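Long-range contacts in serine repeat antigen 5 (Plasmodium falciparum, PDB 6X42), which is of uncertain function but has the papain-family cysteine protease fold and, as a pseudo-zymogen, is probably not an ordinary active protease: residues A[208-213]-A[261-266]; A[237-242]-A[255-260]. All coordinates share one frame; numbering follows the deposited sequence.

Contact 1. Residues A[208-213]-A[261-266]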
loop_
_atom_site.group_PDB
_atom_site.type_symbol
_atom_site.label_atom_id
_atom_site.label_comp_id
_atom_site.label_asym_id
_atom_site.label_seq_id
_atom_site.Cartn_x
_atom_site.Cartn_y
_atom_site.Cartn_z
ATOM N N VAL A 208 -4.753 -11.571 -15.994
ATOM C CA VAL A 208 -4.488 -10.135 -15.867
ATOM C C VAL A 208 -5.770 -9.379 -16.190
ATOM O O VAL A 208 -6.309 -9.489 -17.296
ATOM C CB VAL A 208 -3.338 -9.692 -16.785
ATOM C CG1 VAL A 208 -3.132 -8.186 -16.645
ATOM C CG2 VAL A 208 -2.043 -10.441 -16.484
ATOM N N GLN A 209 -6.275 -8.639 -15.214
ATOM C CA GLN A 209 -7.471 -7.845 -15.419
ATOM C C GLN A 209 -7.153 -6.649 -16.310
ATOM O O GLN A 209 -6.010 -6.207 -16.392
ATOM C CB GLN A 209 -8.019 -7.378 -14.058
ATOM C CG GLN A 209 -8.269 -8.518 -13.071
ATOM C CD GLN A 209 -9.273 -9.507 -13.534
ATOM O OE1 GLN A 209 -10.179 -9.209 -14.309
ATOM N NE2 GLN A 209 -9.144 -10.725 -13.016
ATOM N N ASN A 210 -8.170 -6.150 -17.009
ATOM C CA ASN A 210 -7.983 -5.064 -17.973
ATOM C C ASN A 210 -9.225 -4.189 -17.960
ATOM O O ASN A 210 -10.281 -4.592 -18.434
ATOM C CB ASN A 210 -7.721 -5.613 -19.381
ATOM C CG ASN A 210 -7.335 -4.516 -20.378
ATOM O OD1 ASN A 210 -6.414 -3.747 -20.136
ATOM N ND2 ASN A 210 -8.002 -4.481 -21.518
ATOM N N LEU A 211 -9.107 -2.978 -17.440
ATOM C CA LEU A 211 -10.293 -2.158 -17.267
ATOM C C LEU A 211 -9.887 -0.722 -16.995
ATOM O O LEU A 211 -8.740 -0.430 -16.655
ATOM C CB LEU A 211 -11.155 -2.681 -16.119
ATOM C CG LEU A 211 -10.626 -2.503 -14.689
ATOM C CD1 LEU A 211 -11.781 -2.764 -13.731
ATOM C CD2 LEU A 211 -9.446 -3.399 -14.407
ATOM N N CYS A 212 -10.862 0.159 -17.140
ATOM C CA CYS A 212 -10.708 1.561 -16.809
ATOM C C CYS A 212 -10.962 1.812 -15.324
ATOM O O CYS A 212 -11.707 1.094 -14.665
ATOM C CB CYS A 212 -11.747 2.390 -17.580
ATOM S SG CYS A 212 -11.781 2.226 -19.404
ATOM N N GLY A 213 -10.365 2.882 -14.828
ATOM C CA GLY A 213 -10.722 3.438 -13.541
ATOM C C GLY A 213 -11.866 4.423 -13.661
ATOM O O GLY A 213 -12.549 4.521 -14.689
ATOM N N TYR A 261 -1.917 -0.077 -18.427
ATOM C CA TYR A 261 -2.473 1.005 -19.226
ATOM C C TYR A 261 -3.973 0.855 -19.425
ATOM O O TYR A 261 -4.679 1.860 -19.521
ATOM C CB TYR A 261 -1.704 1.148 -20.557
ATOM C CG TYR A 261 -0.248 1.634 -20.394
ATOM C CD1 TYR A 261 0.086 3.002 -20.423
ATOM C CD2 TYR A 261 0.781 0.731 -20.210
ATOM C CE1 TYR A 261 1.419 3.429 -20.281
ATOM C CE2 TYR A 261 2.101 1.145 -20.056
ATOM C CZ TYR A 261 2.425 2.489 -20.106
ATOM O OH TYR A 261 3.755 2.892 -19.959
ATOM N N GLY A 262 -4.483 -0.369 -19.435
ATOM C CA GLY A 262 -5.883 -0.624 -19.633
ATOM C C GLY A 262 -6.331 -0.381 -21.061
ATOM O O GLY A 262 -5.524 -0.094 -21.958
ATOM N N PRO A 263 -7.639 -0.499 -21.300
ATOM C CA PRO A 263 -8.170 -0.259 -22.644
ATOM C C PRO A 263 -7.855 1.141 -23.141
ATOM O O PRO A 263 -7.801 2.107 -22.377
ATOM C CB PRO A 263 -9.680 -0.454 -22.471
ATOM C CG PRO A 263 -9.835 -1.278 -21.257
ATOM C CD PRO A 263 -8.681 -0.972 -20.371
ATOM N N THR A 264 -7.665 1.246 -24.456
ATOM C CA THR A 264 -7.237 2.514 -25.035
ATOM C C THR A 264 -8.300 3.593 -24.877
ATOM O O THR A 264 -7.962 4.777 -24.764
ATOM C CB THR A 264 -6.876 2.309 -26.500
ATOM O OG1 THR A 264 -8.031 1.854 -27.211
ATOM C CG2 THR A 264 -5.786 1.278 -26.627
ATOM N N HIS A 265 -9.576 3.214 -24.827
ATOM C CA HIS A 265 -10.637 4.210 -24.760
ATOM C C HIS A 265 -10.774 4.855 -23.384
ATOM O O HIS A 265 -11.514 5.834 -23.258
ATOM C CB HIS A 265 -11.979 3.588 -25.157
ATOM C CG HIS A 265 -12.550 2.673 -24.124
ATOM N ND1 HIS A 265 -12.385 1.305 -24.169
ATOM C CD2 HIS A 265 -13.281 2.928 -23.015
ATOM C CE1 HIS A 265 -12.988 0.759 -23.129
ATOM N NE2 HIS A 265 -13.541 1.721 -22.415
ATOM N N CYS A 266 -10.082 4.356 -22.361
ATOM C CA CYS A 266 -10.362 4.788 -21.000
ATOM C C CYS A 266 -10.025 6.255 -20.799
ATOM O O CYS A 266 -8.936 6.711 -21.160
ATOM C CB CYS A 266 -9.504 3.996 -20.015
ATOM S SG CYS A 266 -9.844 2.271 -19.933
HETATM O O HOH W 1 -6.038 -3.078 -23.624
HETATM O O HOH W 2 -6.725 1.374 -16.758
#
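Cys212 and Cys266 are joined covalently, SG to SG at 2.0 Å. The torsion about this disulfide is -84°, close to the relaxed value and of left-handed sense. In both cysteines SG stands anti to its own carbonyl carbon and beside the backbone N. His265 brings its ring up to the Cys212 sulfur: NE2 lies 3.5 Å from Cys212 SG, in an oblique sulfur-aromatic approach.

The rest of the direct contact is van der Waals packing. Asn210 has CG anti to its backbone N (chi1 -172°), and its amide meets the Pro263 ring tip to tip. The two branches of the amide divide the work: ND2 is 3.7 Å from Pro263 CG, whereas OD1 is 3.2 Å from Gly262 CA. Pro263 CD also rests 3.6 Å from Leu211 N. Gly262 has a positive phi of 72°, and Leu211 O faces its CA.

Polar links between the segments pass through water. One water accepts from Asn210 ND2 at 3.2 Å and gives only a weak bond to Gly262 O; another lies 2.7 Å from Leu211 O, with Tyr261 O farther off.

Cys266 N bonds to Pro263 O, closing a type I beta turn that carries His265 and presents Cys266 to its partner. Leu211 points away from this turn, and its side chain lies about 6 Å from a bound calcium ion. The arrangement is a disulfide-clamped pair of surface loops, stapled together at the surface margin of the papain-like beta domain's sheet.

Contact 2. Residues A[237-242]-A[255-260]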
loop_
_atom_site.group_PDB
_atom_site.type_symbol
_atom_site.label_atom_id
_atom_site.label_comp_id
_atom_site.label_asym_id
_atom_site.label_seq_id
_atom_site.Cartn_x
_atom_site.Cartn_y
_atom_site.Cartn_z
ATOM N N LYS A 237 1.955 -6.332 -23.519
ATOM C CA LYS A 237 1.450 -5.410 -22.511
ATOM C C LYS A 237 2.240 -5.622 -21.220
ATOM O O LYS A 237 3.133 -6.471 -21.156
ATOM C CB LYS A 237 -0.047 -5.677 -22.272
ATOM C CG LYS A 237 -0.956 -5.384 -23.459
ATOM C CD LYS A 237 -1.082 -3.907 -23.724
ATOM C CE LYS A 237 -2.097 -3.619 -24.824
ATOM N NZ LYS A 237 -2.365 -2.163 -24.964
ATOM N N SER A 238 1.875 -4.880 -20.168
ATOM C CA SER A 238 2.500 -5.010 -18.856
ATOM C C SER A 238 1.422 -4.968 -17.786
ATOM O O SER A 238 0.335 -4.432 -18.000
ATOM C CB SER A 238 3.511 -3.878 -18.591
ATOM O OG SER A 238 4.501 -3.821 -19.607
ATOM N N TYR A 239 1.741 -5.528 -16.624
ATOM C CA TYR A 239 0.807 -5.562 -15.507
ATOM C C TYR A 239 1.474 -5.093 -14.219
ATOM O O TYR A 239 2.687 -5.242 -14.036
ATOM C CB TYR A 239 0.247 -6.990 -15.295
ATOM C CG TYR A 239 1.284 -8.045 -15.003
ATOM C CD1 TYR A 239 1.735 -8.276 -13.718
ATOM C CD2 TYR A 239 1.840 -8.818 -16.027
ATOM C CE1 TYR A 239 2.692 -9.235 -13.459
ATOM C CE2 TYR A 239 2.803 -9.775 -15.761
ATOM C CZ TYR A 239 3.229 -9.974 -14.477
ATOM O OH TYR A 239 4.205 -10.907 -14.185
ATOM N N TRP A 240 0.653 -4.556 -13.309
ATOM C CA TRP A 240 0.991 -4.406 -11.904
ATOM C C TRP A 240 0.544 -5.647 -11.146
ATOM O O TRP A 240 -0.512 -6.215 -11.446
ATOM C CB TRP A 240 0.242 -3.216 -11.278
ATOM C CG TRP A 240 0.544 -1.875 -11.861
ATOM C CD1 TRP A 240 -0.352 -1.016 -12.394
ATOM C CD2 TRP A 240 1.829 -1.232 -11.960
ATOM N NE1 TRP A 240 0.277 0.133 -12.822
ATOM C CE2 TRP A 240 1.619 0.021 -12.560
ATOM C CE3 TRP A 240 3.129 -1.590 -11.585
ATOM C CZ2 TRP A 240 2.655 0.894 -12.828
ATOM C CZ3 TRP A 240 4.157 -0.721 -11.851
ATOM C CH2 TRP A 240 3.909 0.508 -12.464
ATOM N N ILE A 241 1.315 -6.031 -10.129
ATOM C CA ILE A 241 0.887 -6.974 -9.100
ATOM C C ILE A 241 0.422 -6.133 -7.917
ATOM O O ILE A 241 1.170 -5.282 -7.413
ATOM C CB ILE A 241 2.014 -7.936 -8.685
ATOM C CG1 ILE A 241 2.598 -8.664 -9.897
ATOM C CG2 ILE A 241 1.484 -8.910 -7.649
ATOM C CD1 ILE A 241 3.778 -9.548 -9.551
ATOM N N VAL A 242 -0.818 -6.357 -7.499
ATOM C CA VAL A 242 -1.489 -5.546 -6.486
ATOM C C VAL A 242 -1.896 -6.434 -5.315
ATOM O O VAL A 242 -2.519 -7.486 -5.496
ATOM C CB VAL A 242 -2.720 -4.826 -7.075
ATOM C CG1 VAL A 242 -3.401 -3.944 -6.024
ATOM C CG2 VAL A 242 -2.329 -4.002 -8.285
ATOM N N TYR A 255 -4.068 -11.267 -3.877
ATOM C CA TYR A 255 -3.455 -10.344 -4.827
ATOM C C TYR A 255 -4.227 -10.386 -6.150
ATOM O O TYR A 255 -5.080 -11.254 -6.373
ATOM C CB TYR A 255 -1.998 -10.754 -5.092
ATOM C CG TYR A 255 -1.085 -10.701 -3.894
ATOM C CD1 TYR A 255 -1.025 -11.753 -2.996
ATOM C CD2 TYR A 255 -0.270 -9.604 -3.672
ATOM C CE1 TYR A 255 -0.189 -11.714 -1.891
ATOM C CE2 TYR A 255 0.585 -9.543 -2.583
ATOM C CZ TYR A 255 0.613 -10.589 -1.680
ATOM O OH TYR A 255 1.449 -10.506 -0.586
ATOM N N PHE A 256 -3.892 -9.477 -7.058
ATOM C CA PHE A 256 -4.362 -9.594 -8.429
ATOM C C PHE A 256 -3.355 -8.918 -9.342
ATOM O O PHE A 256 -2.491 -8.166 -8.898
ATOM C CB PHE A 256 -5.780 -9.024 -8.624
ATOM C CG PHE A 256 -5.916 -7.527 -8.389
ATOM C CD1 PHE A 256 -5.952 -6.634 -9.445
ATOM C CD2 PHE A 256 -6.048 -7.017 -7.102
ATOM C CE1 PHE A 256 -6.104 -5.280 -9.226
ATOM C CE2 PHE A 256 -6.206 -5.672 -6.895
ATOM C CZ PHE A 256 -6.235 -4.814 -7.958
ATOM N N LYS A 257 -3.459 -9.222 -10.634
ATOM C CA LYS A 257 -2.686 -8.552 -11.678
ATOM C C LYS A 257 -3.624 -7.700 -12.520
ATOM O O LYS A 257 -4.753 -8.108 -12.807
ATOM C CB LYS A 257 -1.974 -9.569 -12.577
ATOM C CG LYS A 257 -0.921 -10.373 -11.861
ATOM C CD LYS A 257 -0.237 -11.364 -12.798
ATOM C CE LYS A 257 0.777 -12.198 -12.058
ATOM N NZ LYS A 257 0.134 -13.299 -11.300
ATOM N N VAL A 258 -3.163 -6.521 -12.912
ATOM C CA VAL A 258 -3.984 -5.603 -13.696
ATOM C C VAL A 258 -3.106 -4.930 -14.741
ATOM O O VAL A 258 -1.972 -4.530 -14.460
ATOM C CB VAL A 258 -4.726 -4.596 -12.779
ATOM C CG1 VAL A 258 -3.756 -3.715 -12.006
ATOM C CG2 VAL A 258 -5.709 -3.742 -13.549
ATOM N N ASP A 259 -3.638 -4.819 -15.952
ATOM C CA ASP A 259 -2.915 -4.162 -17.039
ATOM C C ASP A 259 -2.595 -2.721 -16.657
ATOM O O ASP A 259 -3.451 -1.975 -16.169
ATOM C CB ASP A 259 -3.786 -4.220 -18.300
ATOM C CG ASP A 259 -3.019 -3.876 -19.565
ATOM O OD1 ASP A 259 -2.717 -2.678 -19.727
ATOM O OD2 ASP A 259 -2.700 -4.791 -20.360
ATOM N N MET A 260 -1.340 -2.327 -16.878
ATOM C CA MET A 260 -0.884 -1.019 -16.438
ATOM C C MET A 260 -1.577 0.126 -17.170
ATOM O O MET A 260 -1.748 1.219 -16.620
ATOM C CB MET A 260 0.591 -0.878 -16.763
ATOM C CG MET A 260 1.510 -1.551 -15.808
ATOM S SD MET A 260 3.218 -1.089 -16.234
ATOM C CE MET A 260 4.047 -2.320 -15.209
HETATM O O HOH W 3 -3.411 -1.778 -22.286
HETATM O O HOH W 4 0.045 -2.520 -20.515
HETATM O O HOH W 5 -1.038 2.380 -14.149
#
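Trp240 and Val258 form a hydrogen-bonded antiparallel pair, Trp240 N giving to Val258 O at 2.9 Å and Val258 N returning to Trp240 O. Val242 and Phe256 repeat the exchange; Val242 N meets Phe256 O at 2.8 Å, nearly along the C=O axis. Past the strand end, Met260 N still reaches Ser238 O in a straight bond (167° at the hydrogen), although the donor is tilted 33° from the carbonyl plane.

Asp259 collects the polar groups at that end. Its OD1 accepts from two waters, one of which accepts from Lys237 NZ and the other from Ser238 N, and also from the N-H groups of Tyr261 and Gly262; OD2 is held by Tyr229 OH. Lys237 NZ and Asp259 OD1 are 5.3 Å apart, so the lysine reaches the carboxylate through water. Ser238 OG pairs with Asn228, and Tyr255 OH with Arg243. A further water, in the plane of the indole, joins Trp240 NE1 to Met260 O, to which Asn269 ND2 also donates.

Met260 crosses Trp240 at about a right angle, CG 3.6 Å from the five-membered ring centroid and SD over the six-membered ring, a Met-aromatic contact. Val242 CB covers a face of Phe256, and Lys257 CD one of Tyr239, 3.9 Å from its centroid.

This is an antiparallel beta hairpin of the papain-like beta domain; its connecting loop carries the family's NSWG sequence, whose asparagine belongs to the catalytic triad in papain.

In the fold
After its helices and earlier strands, the chain reaches 208-209, a short edge strand, and the loop 210-213. It then runs through strand 219-230 and strand 236-243, turns, and comes back as 255-259. Contact 2 closes this inner hairpin. Directly afterwards 261-266 returns to 208-213, so contact 1 closes a larger loop with the whole of contact 2 within it; the two nest without crossing. Their centres are about 11 Å apart. Strand 255-259 is common ground: it pairs antiparallel with 236-243 on one side and parallel with 208-209 on the other, through Gln209 and its probable bonds to Lys257 and Asp259. Contact 2 thus lies in the buried sheet, contact 1 at its surface margin.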